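Local coordinates for 4-alpha-glucanotransferase (Aquifex aeolicus, PDB 1TZ7), which belongs to the amylomaltase family of 4-alpha-glucanotransferases, built round a beta/alpha barrel, at residues E395-I409 and V445-D459. Sequence-based numbering, arbitrary orientation.
Sequences ENNVYYTSTHDLPPI and VLISRAKFAIIQMQD
Strands 397-400 and 452-456 lie edge to edge as parallel neighbours in the barrel sheet of this 4-alpha-glucanotransferase, the seventh and eighth strands in chain order, joined by a connection that is mostly helical and holds no strand, in a beta-alpha-beta crossover. Phe-452 O receives Tyr-399 N at 2.9 Å, Tyr-399 O receives Ile-454 N, and Ile-454 O receives Thr-401 N.

Val-398, Tyr-400, Phe-452 and Ile-454 share one face of the sheet. Val-398 turns CG1 onto Ile-454 CG1 at 3.6 Å and CG2 against Phe-452 CD2, its two branches each meeting a different neighbour on the other strand, while the Tyr-400 ring runs alongside Ile-454. Tyr-399 emerges on the opposite face against helix 437-447. Its ring meets Val-445 CG2 in a CH-pi contact, 4.1 Å from the Tyr-399 centroid, and Ser-448 OG lies at the ring edge; chi1 of -160° sets CG beside the carbonyl carbon and carries the ring to Val-445.

Beyond the C-terminal ends of the strands, Asp-459 gathers the loop. Asp-459 OD2 accepts from Thr-401 OG1 on the anti lone pair and from Ser-402 OG on the syn side, each at 2.6 Å; Asp-459 OD1 takes Ile-409 N at 2.8 Å. These three bonds fix the buried carboxylate's rotation and would favour its charged form. Thr-401 OG1 also accepts from Gln-456 N, so one small hydroxyl links strand end and helix start. At the other end, Arg-449 and Glu-395, both exposed, form a salt bridge: Arg-449 NE (2.9 Å) and NH2 grip the single oxygen Glu-395 OE1 side-on, in the guanidinium plane.

On its other edge strand 397-400 pairs with strand 373-376, and strand 452-456 is flanked by strand 23-27, where Leu-27 touches Ile-454; Ile-409 packs on helix 437-447.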
loop_
_atom_site.group_PDB
_atom_site.type_symbol
_atom_site.label_atom_id
_atom_site.label_comp_id
_atom_site.label_asym_id
_atom_site.label_seq_id
_atom_site.Cartn_x
_atom_site.Cartn_y
_atom_site.Cartn_z
ATOM N N GLU A 395 -15.574 -8.276 16.904
ATOM C CA GLU A 395 -14.344 -7.728 17.498
ATOM C C GLU A 395 -13.153 -7.859 16.558
ATOM O O GLU A 395 -12.362 -6.913 16.406
ATOM C CB GLU A 395 -14.029 -8.429 18.818
ATOM C CG GLU A 395 -14.814 -7.894 20.019
ATOM C CD GLU A 395 -16.155 -8.598 20.223
ATOM O OE1 GLU A 395 -16.811 -8.336 21.265
ATOM O OE2 GLU A 395 -16.555 -9.405 19.348
ATOM N N ASN A 396 -13.010 -9.027 15.933
ATOM C CA ASN A 396 -11.853 -9.296 15.083
ATOM C C ASN A 396 -12.032 -8.696 13.690
ATOM O O ASN A 396 -12.200 -9.415 12.696
ATOM C CB ASN A 396 -11.571 -10.798 14.995
ATOM C CG ASN A 396 -10.138 -11.095 14.584
ATOM O OD1 ASN A 396 -9.241 -10.275 14.783
ATOM N ND2 ASN A 396 -9.919 -12.264 14.007
ATOM N N ASN A 397 -11.991 -7.372 13.633
ATOM C CA ASN A 397 -12.158 -6.638 12.389
ATOM C C ASN A 397 -11.428 -5.318 12.465
ATOM O O ASN A 397 -11.232 -4.762 13.555
ATOM C CB ASN A 397 -13.640 -6.372 12.119
ATOM C CG ASN A 397 -14.348 -7.561 11.505
ATOM O OD1 ASN A 397 -13.959 -8.063 10.522
ATOM N ND2 ASN A 397 -15.362 -7.971 12.103
ATOM N N VAL A 398 -11.021 -4.820 11.308
ATOM C CA VAL A 398 -10.640 -3.433 11.150
ATOM C C VAL A 398 -11.812 -2.670 10.502
ATOM O O VAL A 398 -12.274 -3.037 9.434
ATOM C CB VAL A 398 -9.379 -3.307 10.258
ATOM C CG1 VAL A 398 -8.825 -1.887 10.303
ATOM C CG2 VAL A 398 -8.306 -4.322 10.700
ATOM N N TYR A 399 -12.279 -1.618 11.171
ATOM C CA TYR A 399 -13.491 -0.881 10.757
ATOM C C TYR A 399 -13.092 0.510 10.270
ATOM O O TYR A 399 -12.601 1.326 11.050
ATOM C CB TYR A 399 -14.442 -0.750 11.954
ATOM C CG TYR A 399 -15.914 -0.459 11.634
ATOM C CD1 TYR A 399 -16.798 -0.116 12.656
ATOM C CD2 TYR A 399 -16.417 -0.538 10.332
ATOM C CE1 TYR A 399 -18.134 0.144 12.401
ATOM C CE2 TYR A 399 -17.757 -0.281 10.068
ATOM C CZ TYR A 399 -18.611 0.063 11.123
ATOM O OH TYR A 399 -19.934 0.321 10.894
ATOM N N TYR A 400 -13.308 0.767 8.984
ATOM C CA TYR A 400 -12.933 2.040 8.357
ATOM C C TYR A 400 -14.146 2.947 8.226
ATOM O O TYR A 400 -15.260 2.472 8.049
ATOM C CB TYR A 400 -12.343 1.782 6.959
ATOM C CG TYR A 400 -11.065 0.977 6.976
ATOM C CD1 TYR A 400 -11.095 -0.413 7.021
ATOM C CD2 TYR A 400 -9.827 1.606 6.953
ATOM C CE1 TYR A 400 -9.920 -1.156 7.037
ATOM C CE2 TYR A 400 -8.646 0.875 6.971
ATOM C CZ TYR A 400 -8.699 -0.504 7.014
ATOM O OH TYR A 400 -7.521 -1.233 7.040
ATOM N N THR A 401 -13.925 4.259 8.303
ATOM C CA THR A 401 -14.924 5.216 7.836
ATOM C C THR A 401 -15.012 5.124 6.328
ATOM O O THR A 401 -16.087 4.931 5.765
ATOM C CB THR A 401 -14.554 6.671 8.265
ATOM O OG1 THR A 401 -13.225 6.992 7.843
ATOM C CG2 THR A 401 -14.509 6.804 9.781
ATOM N N SER A 402 -13.865 5.262 5.678
ATOM C CA SER A 402 -13.754 5.027 4.248
ATOM C C SER A 402 -12.311 4.654 3.909
ATOM O O SER A 402 -11.435 4.661 4.783
ATOM C CB SER A 402 -14.193 6.275 3.463
ATOM O OG SER A 402 -13.409 7.400 3.802
ATOM N N THR A 403 -12.066 4.309 2.652
ATOM C CA THR A 403 -10.721 3.923 2.218
ATOM C C THR A 403 -10.271 4.745 1.037
ATOM O O THR A 403 -11.019 5.561 0.503
ATOM C CB THR A 403 -10.670 2.418 1.841
ATOM O OG1 THR A 403 -11.398 2.190 0.622
ATOM C CG2 THR A 403 -11.392 1.554 2.885
ATOM N N HIS A 404 -9.042 4.509 0.625
ATOM C CA HIS A 404 -8.437 5.244 -0.455
ATOM C C HIS A 404 -9.058 4.928 -1.837
ATOM O O HIS A 404 -8.858 5.669 -2.789
ATOM C CB HIS A 404 -6.963 4.961 -0.478
ATOM C CG HIS A 404 -6.615 3.536 -0.789
ATOM N ND1 HIS A 404 -7.067 2.456 -0.076
ATOM C CD2 HIS A 404 -5.845 3.042 -1.738
ATOM C CE1 HIS A 404 -6.568 1.352 -0.612
ATOM N NE2 HIS A 404 -5.829 1.687 -1.612
ATOM N N ASP A 405 -9.806 3.829 -1.926
ATOM C CA ASP A 405 -10.517 3.474 -3.171
ATOM C C ASP A 405 -11.907 4.128 -3.238
ATOM O O ASP A 405 -12.626 3.960 -4.208
ATOM C CB ASP A 405 -10.666 1.957 -3.282
ATOM C CG ASP A 405 -9.361 1.268 -3.581
ATOM O OD1 ASP A 405 -8.596 1.778 -4.433
ATOM O OD2 ASP A 405 -9.015 0.212 -3.018
ATOM N N LEU A 406 -12.263 4.864 -2.195
ATOM C CA LEU A 406 -13.615 5.380 -2.038
ATOM C C LEU A 406 -13.576 6.884 -1.943
ATOM O O LEU A 406 -12.555 7.461 -1.579
ATOM C CB LEU A 406 -14.241 4.817 -0.761
ATOM C CG LEU A 406 -15.038 3.509 -0.860
ATOM C CD1 LEU A 406 -14.462 2.566 -1.899
ATOM C CD2 LEU A 406 -15.085 2.838 0.500
ATOM N N PRO A 407 -14.694 7.530 -2.245
ATOM C CA PRO A 407 -14.853 8.940 -1.906
ATOM C C PRO A 407 -14.846 9.099 -0.394
ATOM O O PRO A 407 -15.332 8.210 0.302
ATOM C CB PRO A 407 -16.228 9.310 -2.505
ATOM C CG PRO A 407 -16.912 8.020 -2.813
ATOM C CD PRO A 407 -15.885 6.962 -2.897
ATOM N N PRO A 408 -14.283 10.187 0.116
ATOM C CA PRO A 408 -14.419 10.504 1.536
ATOM C C PRO A 408 -15.886 10.620 1.913
ATOM O O PRO A 408 -16.712 10.949 1.057
ATOM C CB PRO A 408 -13.701 11.858 1.670
ATOM C CG PRO A 408 -12.769 11.909 0.508
ATOM C CD PRO A 408 -13.476 11.190 -0.602
ATOM N N ILE A 409 -16.203 10.341 3.171
ATOM C CA ILE A 409 -17.594 10.270 3.635
ATOM C C ILE A 409 -18.440 11.471 3.190
ATOM O O ILE A 409 -19.599 11.309 2.809
ATOM C CB ILE A 409 -17.624 10.139 5.183
ATOM C CG1 ILE A 409 -17.234 8.717 5.606
ATOM C CG2 ILE A 409 -19.017 10.507 5.742
ATOM C CD1 ILE A 409 -18.168 7.622 5.063
ATOM N N VAL A 445 -18.239 4.290 14.104
ATOM C CA VAL A 445 -17.090 3.426 13.940
ATOM C C VAL A 445 -16.363 3.225 15.297
ATOM O O VAL A 445 -15.973 2.112 15.641
ATOM C CB VAL A 445 -16.114 3.999 12.882
ATOM C CG1 VAL A 445 -14.761 3.301 12.952
ATOM C CG2 VAL A 445 -16.712 3.867 11.492
ATOM N N LEU A 446 -16.211 4.310 16.056
ATOM C CA LEU A 446 -15.479 4.269 17.321
ATOM C C LEU A 446 -16.243 3.502 18.408
ATOM O O LEU A 446 -15.635 2.829 19.235
ATOM C CB LEU A 446 -15.174 5.693 17.817
ATOM C CG LEU A 446 -14.236 6.546 16.953
ATOM C CD1 LEU A 446 -14.104 7.949 17.541
ATOM C CD2 LEU A 446 -12.888 5.909 16.812
ATOM N N ILE A 447 -17.573 3.611 18.402
ATOM C CA ILE A 447 -18.406 2.968 19.428
ATOM C C ILE A 447 -18.515 1.452 19.201
ATOM O O ILE A 447 -18.896 0.713 20.104
ATOM C CB ILE A 447 -19.834 3.602 19.467
ATOM C CG1 ILE A 447 -20.533 3.257 20.790
ATOM C CG2 ILE A 447 -20.673 3.110 18.299
ATOM C CD1 ILE A 447 -21.783 4.046 21.044
ATOM N N SER A 448 -18.188 1.009 17.990
ATOM C CA SER A 448 -18.250 -0.412 17.644
ATOM C C SER A 448 -17.278 -1.213 18.487
ATOM O O SER A 448 -16.422 -0.649 19.164
ATOM C CB SER A 448 -17.917 -0.605 16.174
ATOM O OG SER A 448 -16.533 -0.452 15.960
ATOM N N ARG A 449 -17.409 -2.530 18.438
ATOM C CA ARG A 449 -16.505 -3.412 19.165
ATOM C C ARG A 449 -15.337 -3.881 18.303
ATOM O O ARG A 449 -14.494 -4.633 18.765
ATOM C CB ARG A 449 -17.273 -4.605 19.736
ATOM C CG ARG A 449 -18.267 -4.173 20.845
ATOM C CD ARG A 449 -18.207 -4.932 22.204
ATOM N NE ARG A 449 -17.058 -5.715 22.450
ATOM C CZ ARG A 449 -16.120 -5.549 23.393
ATOM N NH1 ARG A 449 -15.994 -4.460 24.161
ATOM N NH2 ARG A 449 -15.222 -6.481 23.467
ATOM N N ALA A 450 -15.287 -3.430 17.048
ATOM C CA ALA A 450 -14.105 -3.698 16.198
ATOM C C ALA A 450 -12.843 -3.328 16.962
ATOM O O ALA A 450 -12.753 -2.236 17.520
ATOM C CB ALA A 450 -14.185 -2.917 14.933
ATOM N N LYS A 451 -11.867 -4.233 16.991
ATOM C CA LYS A 451 -10.662 -4.006 17.785
ATOM C C LYS A 451 -9.814 -2.855 17.218
ATOM O O LYS A 451 -9.203 -2.119 17.966
ATOM C CB LYS A 451 -9.828 -5.288 17.910
ATOM C CG LYS A 451 -9.186 -5.774 16.627
ATOM C CD LYS A 451 -8.403 -7.093 16.869
ATOM C CE LYS A 451 -7.623 -7.525 15.625
ATOM N NZ LYS A 451 -6.906 -8.823 15.832
ATOM N N PHE A 452 -9.796 -2.717 15.888
ATOM C CA PHE A 452 -9.129 -1.565 15.229
ATOM C C PHE A 452 -10.169 -0.695 14.518
ATOM O O PHE A 452 -10.903 -1.179 13.666
ATOM C CB PHE A 452 -8.103 -2.042 14.184
ATOM C CG PHE A 452 -6.963 -2.883 14.753
ATOM C CD1 PHE A 452 -6.730 -2.962 16.118
ATOM C CD2 PHE A 452 -6.123 -3.587 13.897
ATOM C CE1 PHE A 452 -5.684 -3.734 16.610
ATOM C CE2 PHE A 452 -5.083 -4.354 14.396
ATOM C CZ PHE A 452 -4.868 -4.424 15.744
ATOM N N ALA A 453 -10.212 0.587 14.872
ATOM C CA ALA A 453 -11.032 1.563 14.165
ATOM C C ALA A 453 -10.130 2.552 13.447
ATOM O O ALA A 453 -9.287 3.187 14.068
ATOM C CB ALA A 453 -11.925 2.282 15.128
ATOM N N ILE A 454 -10.307 2.678 12.133
ATOM C CA ILE A 454 -9.426 3.514 11.316
ATOM C C ILE A 454 -10.222 4.591 10.605
ATOM O O ILE A 454 -11.195 4.301 9.913
ATOM C CB ILE A 454 -8.662 2.651 10.283
ATOM C CG1 ILE A 454 -7.878 1.529 10.991
ATOM C CG2 ILE A 454 -7.713 3.530 9.440
ATOM C CD1 ILE A 454 -6.521 1.946 11.495
ATOM N N ILE A 455 -9.804 5.840 10.789
ATOM C CA ILE A 455 -10.410 6.981 10.104
ATOM C C ILE A 455 -9.505 7.412 8.954
ATOM O O ILE A 455 -8.333 7.678 9.162
ATOM C CB ILE A 455 -10.572 8.162 11.094
ATOM C CG1 ILE A 455 -11.314 7.709 12.361
ATOM C CG2 ILE A 455 -11.306 9.319 10.435
ATOM C CD1 ILE A 455 -11.150 8.655 13.530
ATOM N N GLN A 456 -10.052 7.495 7.742
ATOM C CA GLN A 456 -9.316 8.111 6.643
ATOM C C GLN A 456 -9.122 9.595 6.933
ATOM O O GLN A 456 -10.035 10.264 7.400
ATOM C CB GLN A 456 -10.032 7.914 5.291
ATOM C CG GLN A 456 -9.062 7.976 4.095
ATOM C CD GLN A 456 -9.742 7.833 2.732
ATOM O OE1 GLN A 456 -9.061 7.754 1.705
ATOM N NE2 GLN A 456 -11.068 7.805 2.720
ATOM N N MET A 457 -7.925 10.098 6.660
ATOM C CA MET A 457 -7.559 11.456 7.054
ATOM C C MET A 457 -8.542 12.469 6.477
ATOM O O MET A 457 -8.902 13.430 7.140
ATOM C CB MET A 457 -6.135 11.784 6.596
ATOM C CG MET A 457 -5.622 13.131 7.088
ATOM S SD MET A 457 -5.436 13.180 8.890
ATOM C CE MET A 457 -4.472 14.662 9.082
ATOM N N GLN A 458 -8.981 12.231 5.238
ATOM C CA GLN A 458 -9.913 13.138 4.551
ATOM C C GLN A 458 -11.228 13.289 5.320
ATOM O O GLN A 458 -11.869 14.344 5.268
ATOM C CB GLN A 458 -10.210 12.625 3.131
ATOM C CG GLN A 458 -9.030 12.714 2.171
ATOM C CD GLN A 458 -8.270 11.401 2.055
ATOM O OE1 GLN A 458 -7.966 10.769 3.059
ATOM N NE2 GLN A 458 -7.970 10.994 0.831
ATOM N N ASP A 459 -11.636 12.229 6.015
ATOM C CA ASP A 459 -12.851 12.262 6.836
ATOM C C ASP A 459 -12.634 13.086 8.105
ATOM O O ASP A 459 -13.511 13.848 8.521
ATOM C CB ASP A 459 -13.284 10.842 7.207
ATOM C CG ASP A 459 -13.707 10.024 5.999
ATOM O OD1 ASP A 459 -14.041 10.625 4.950
ATOM O OD2 ASP A 459 -13.738 8.777 6.004
HETATM O O HOH W 1 -10.215 8.449 -0.802
#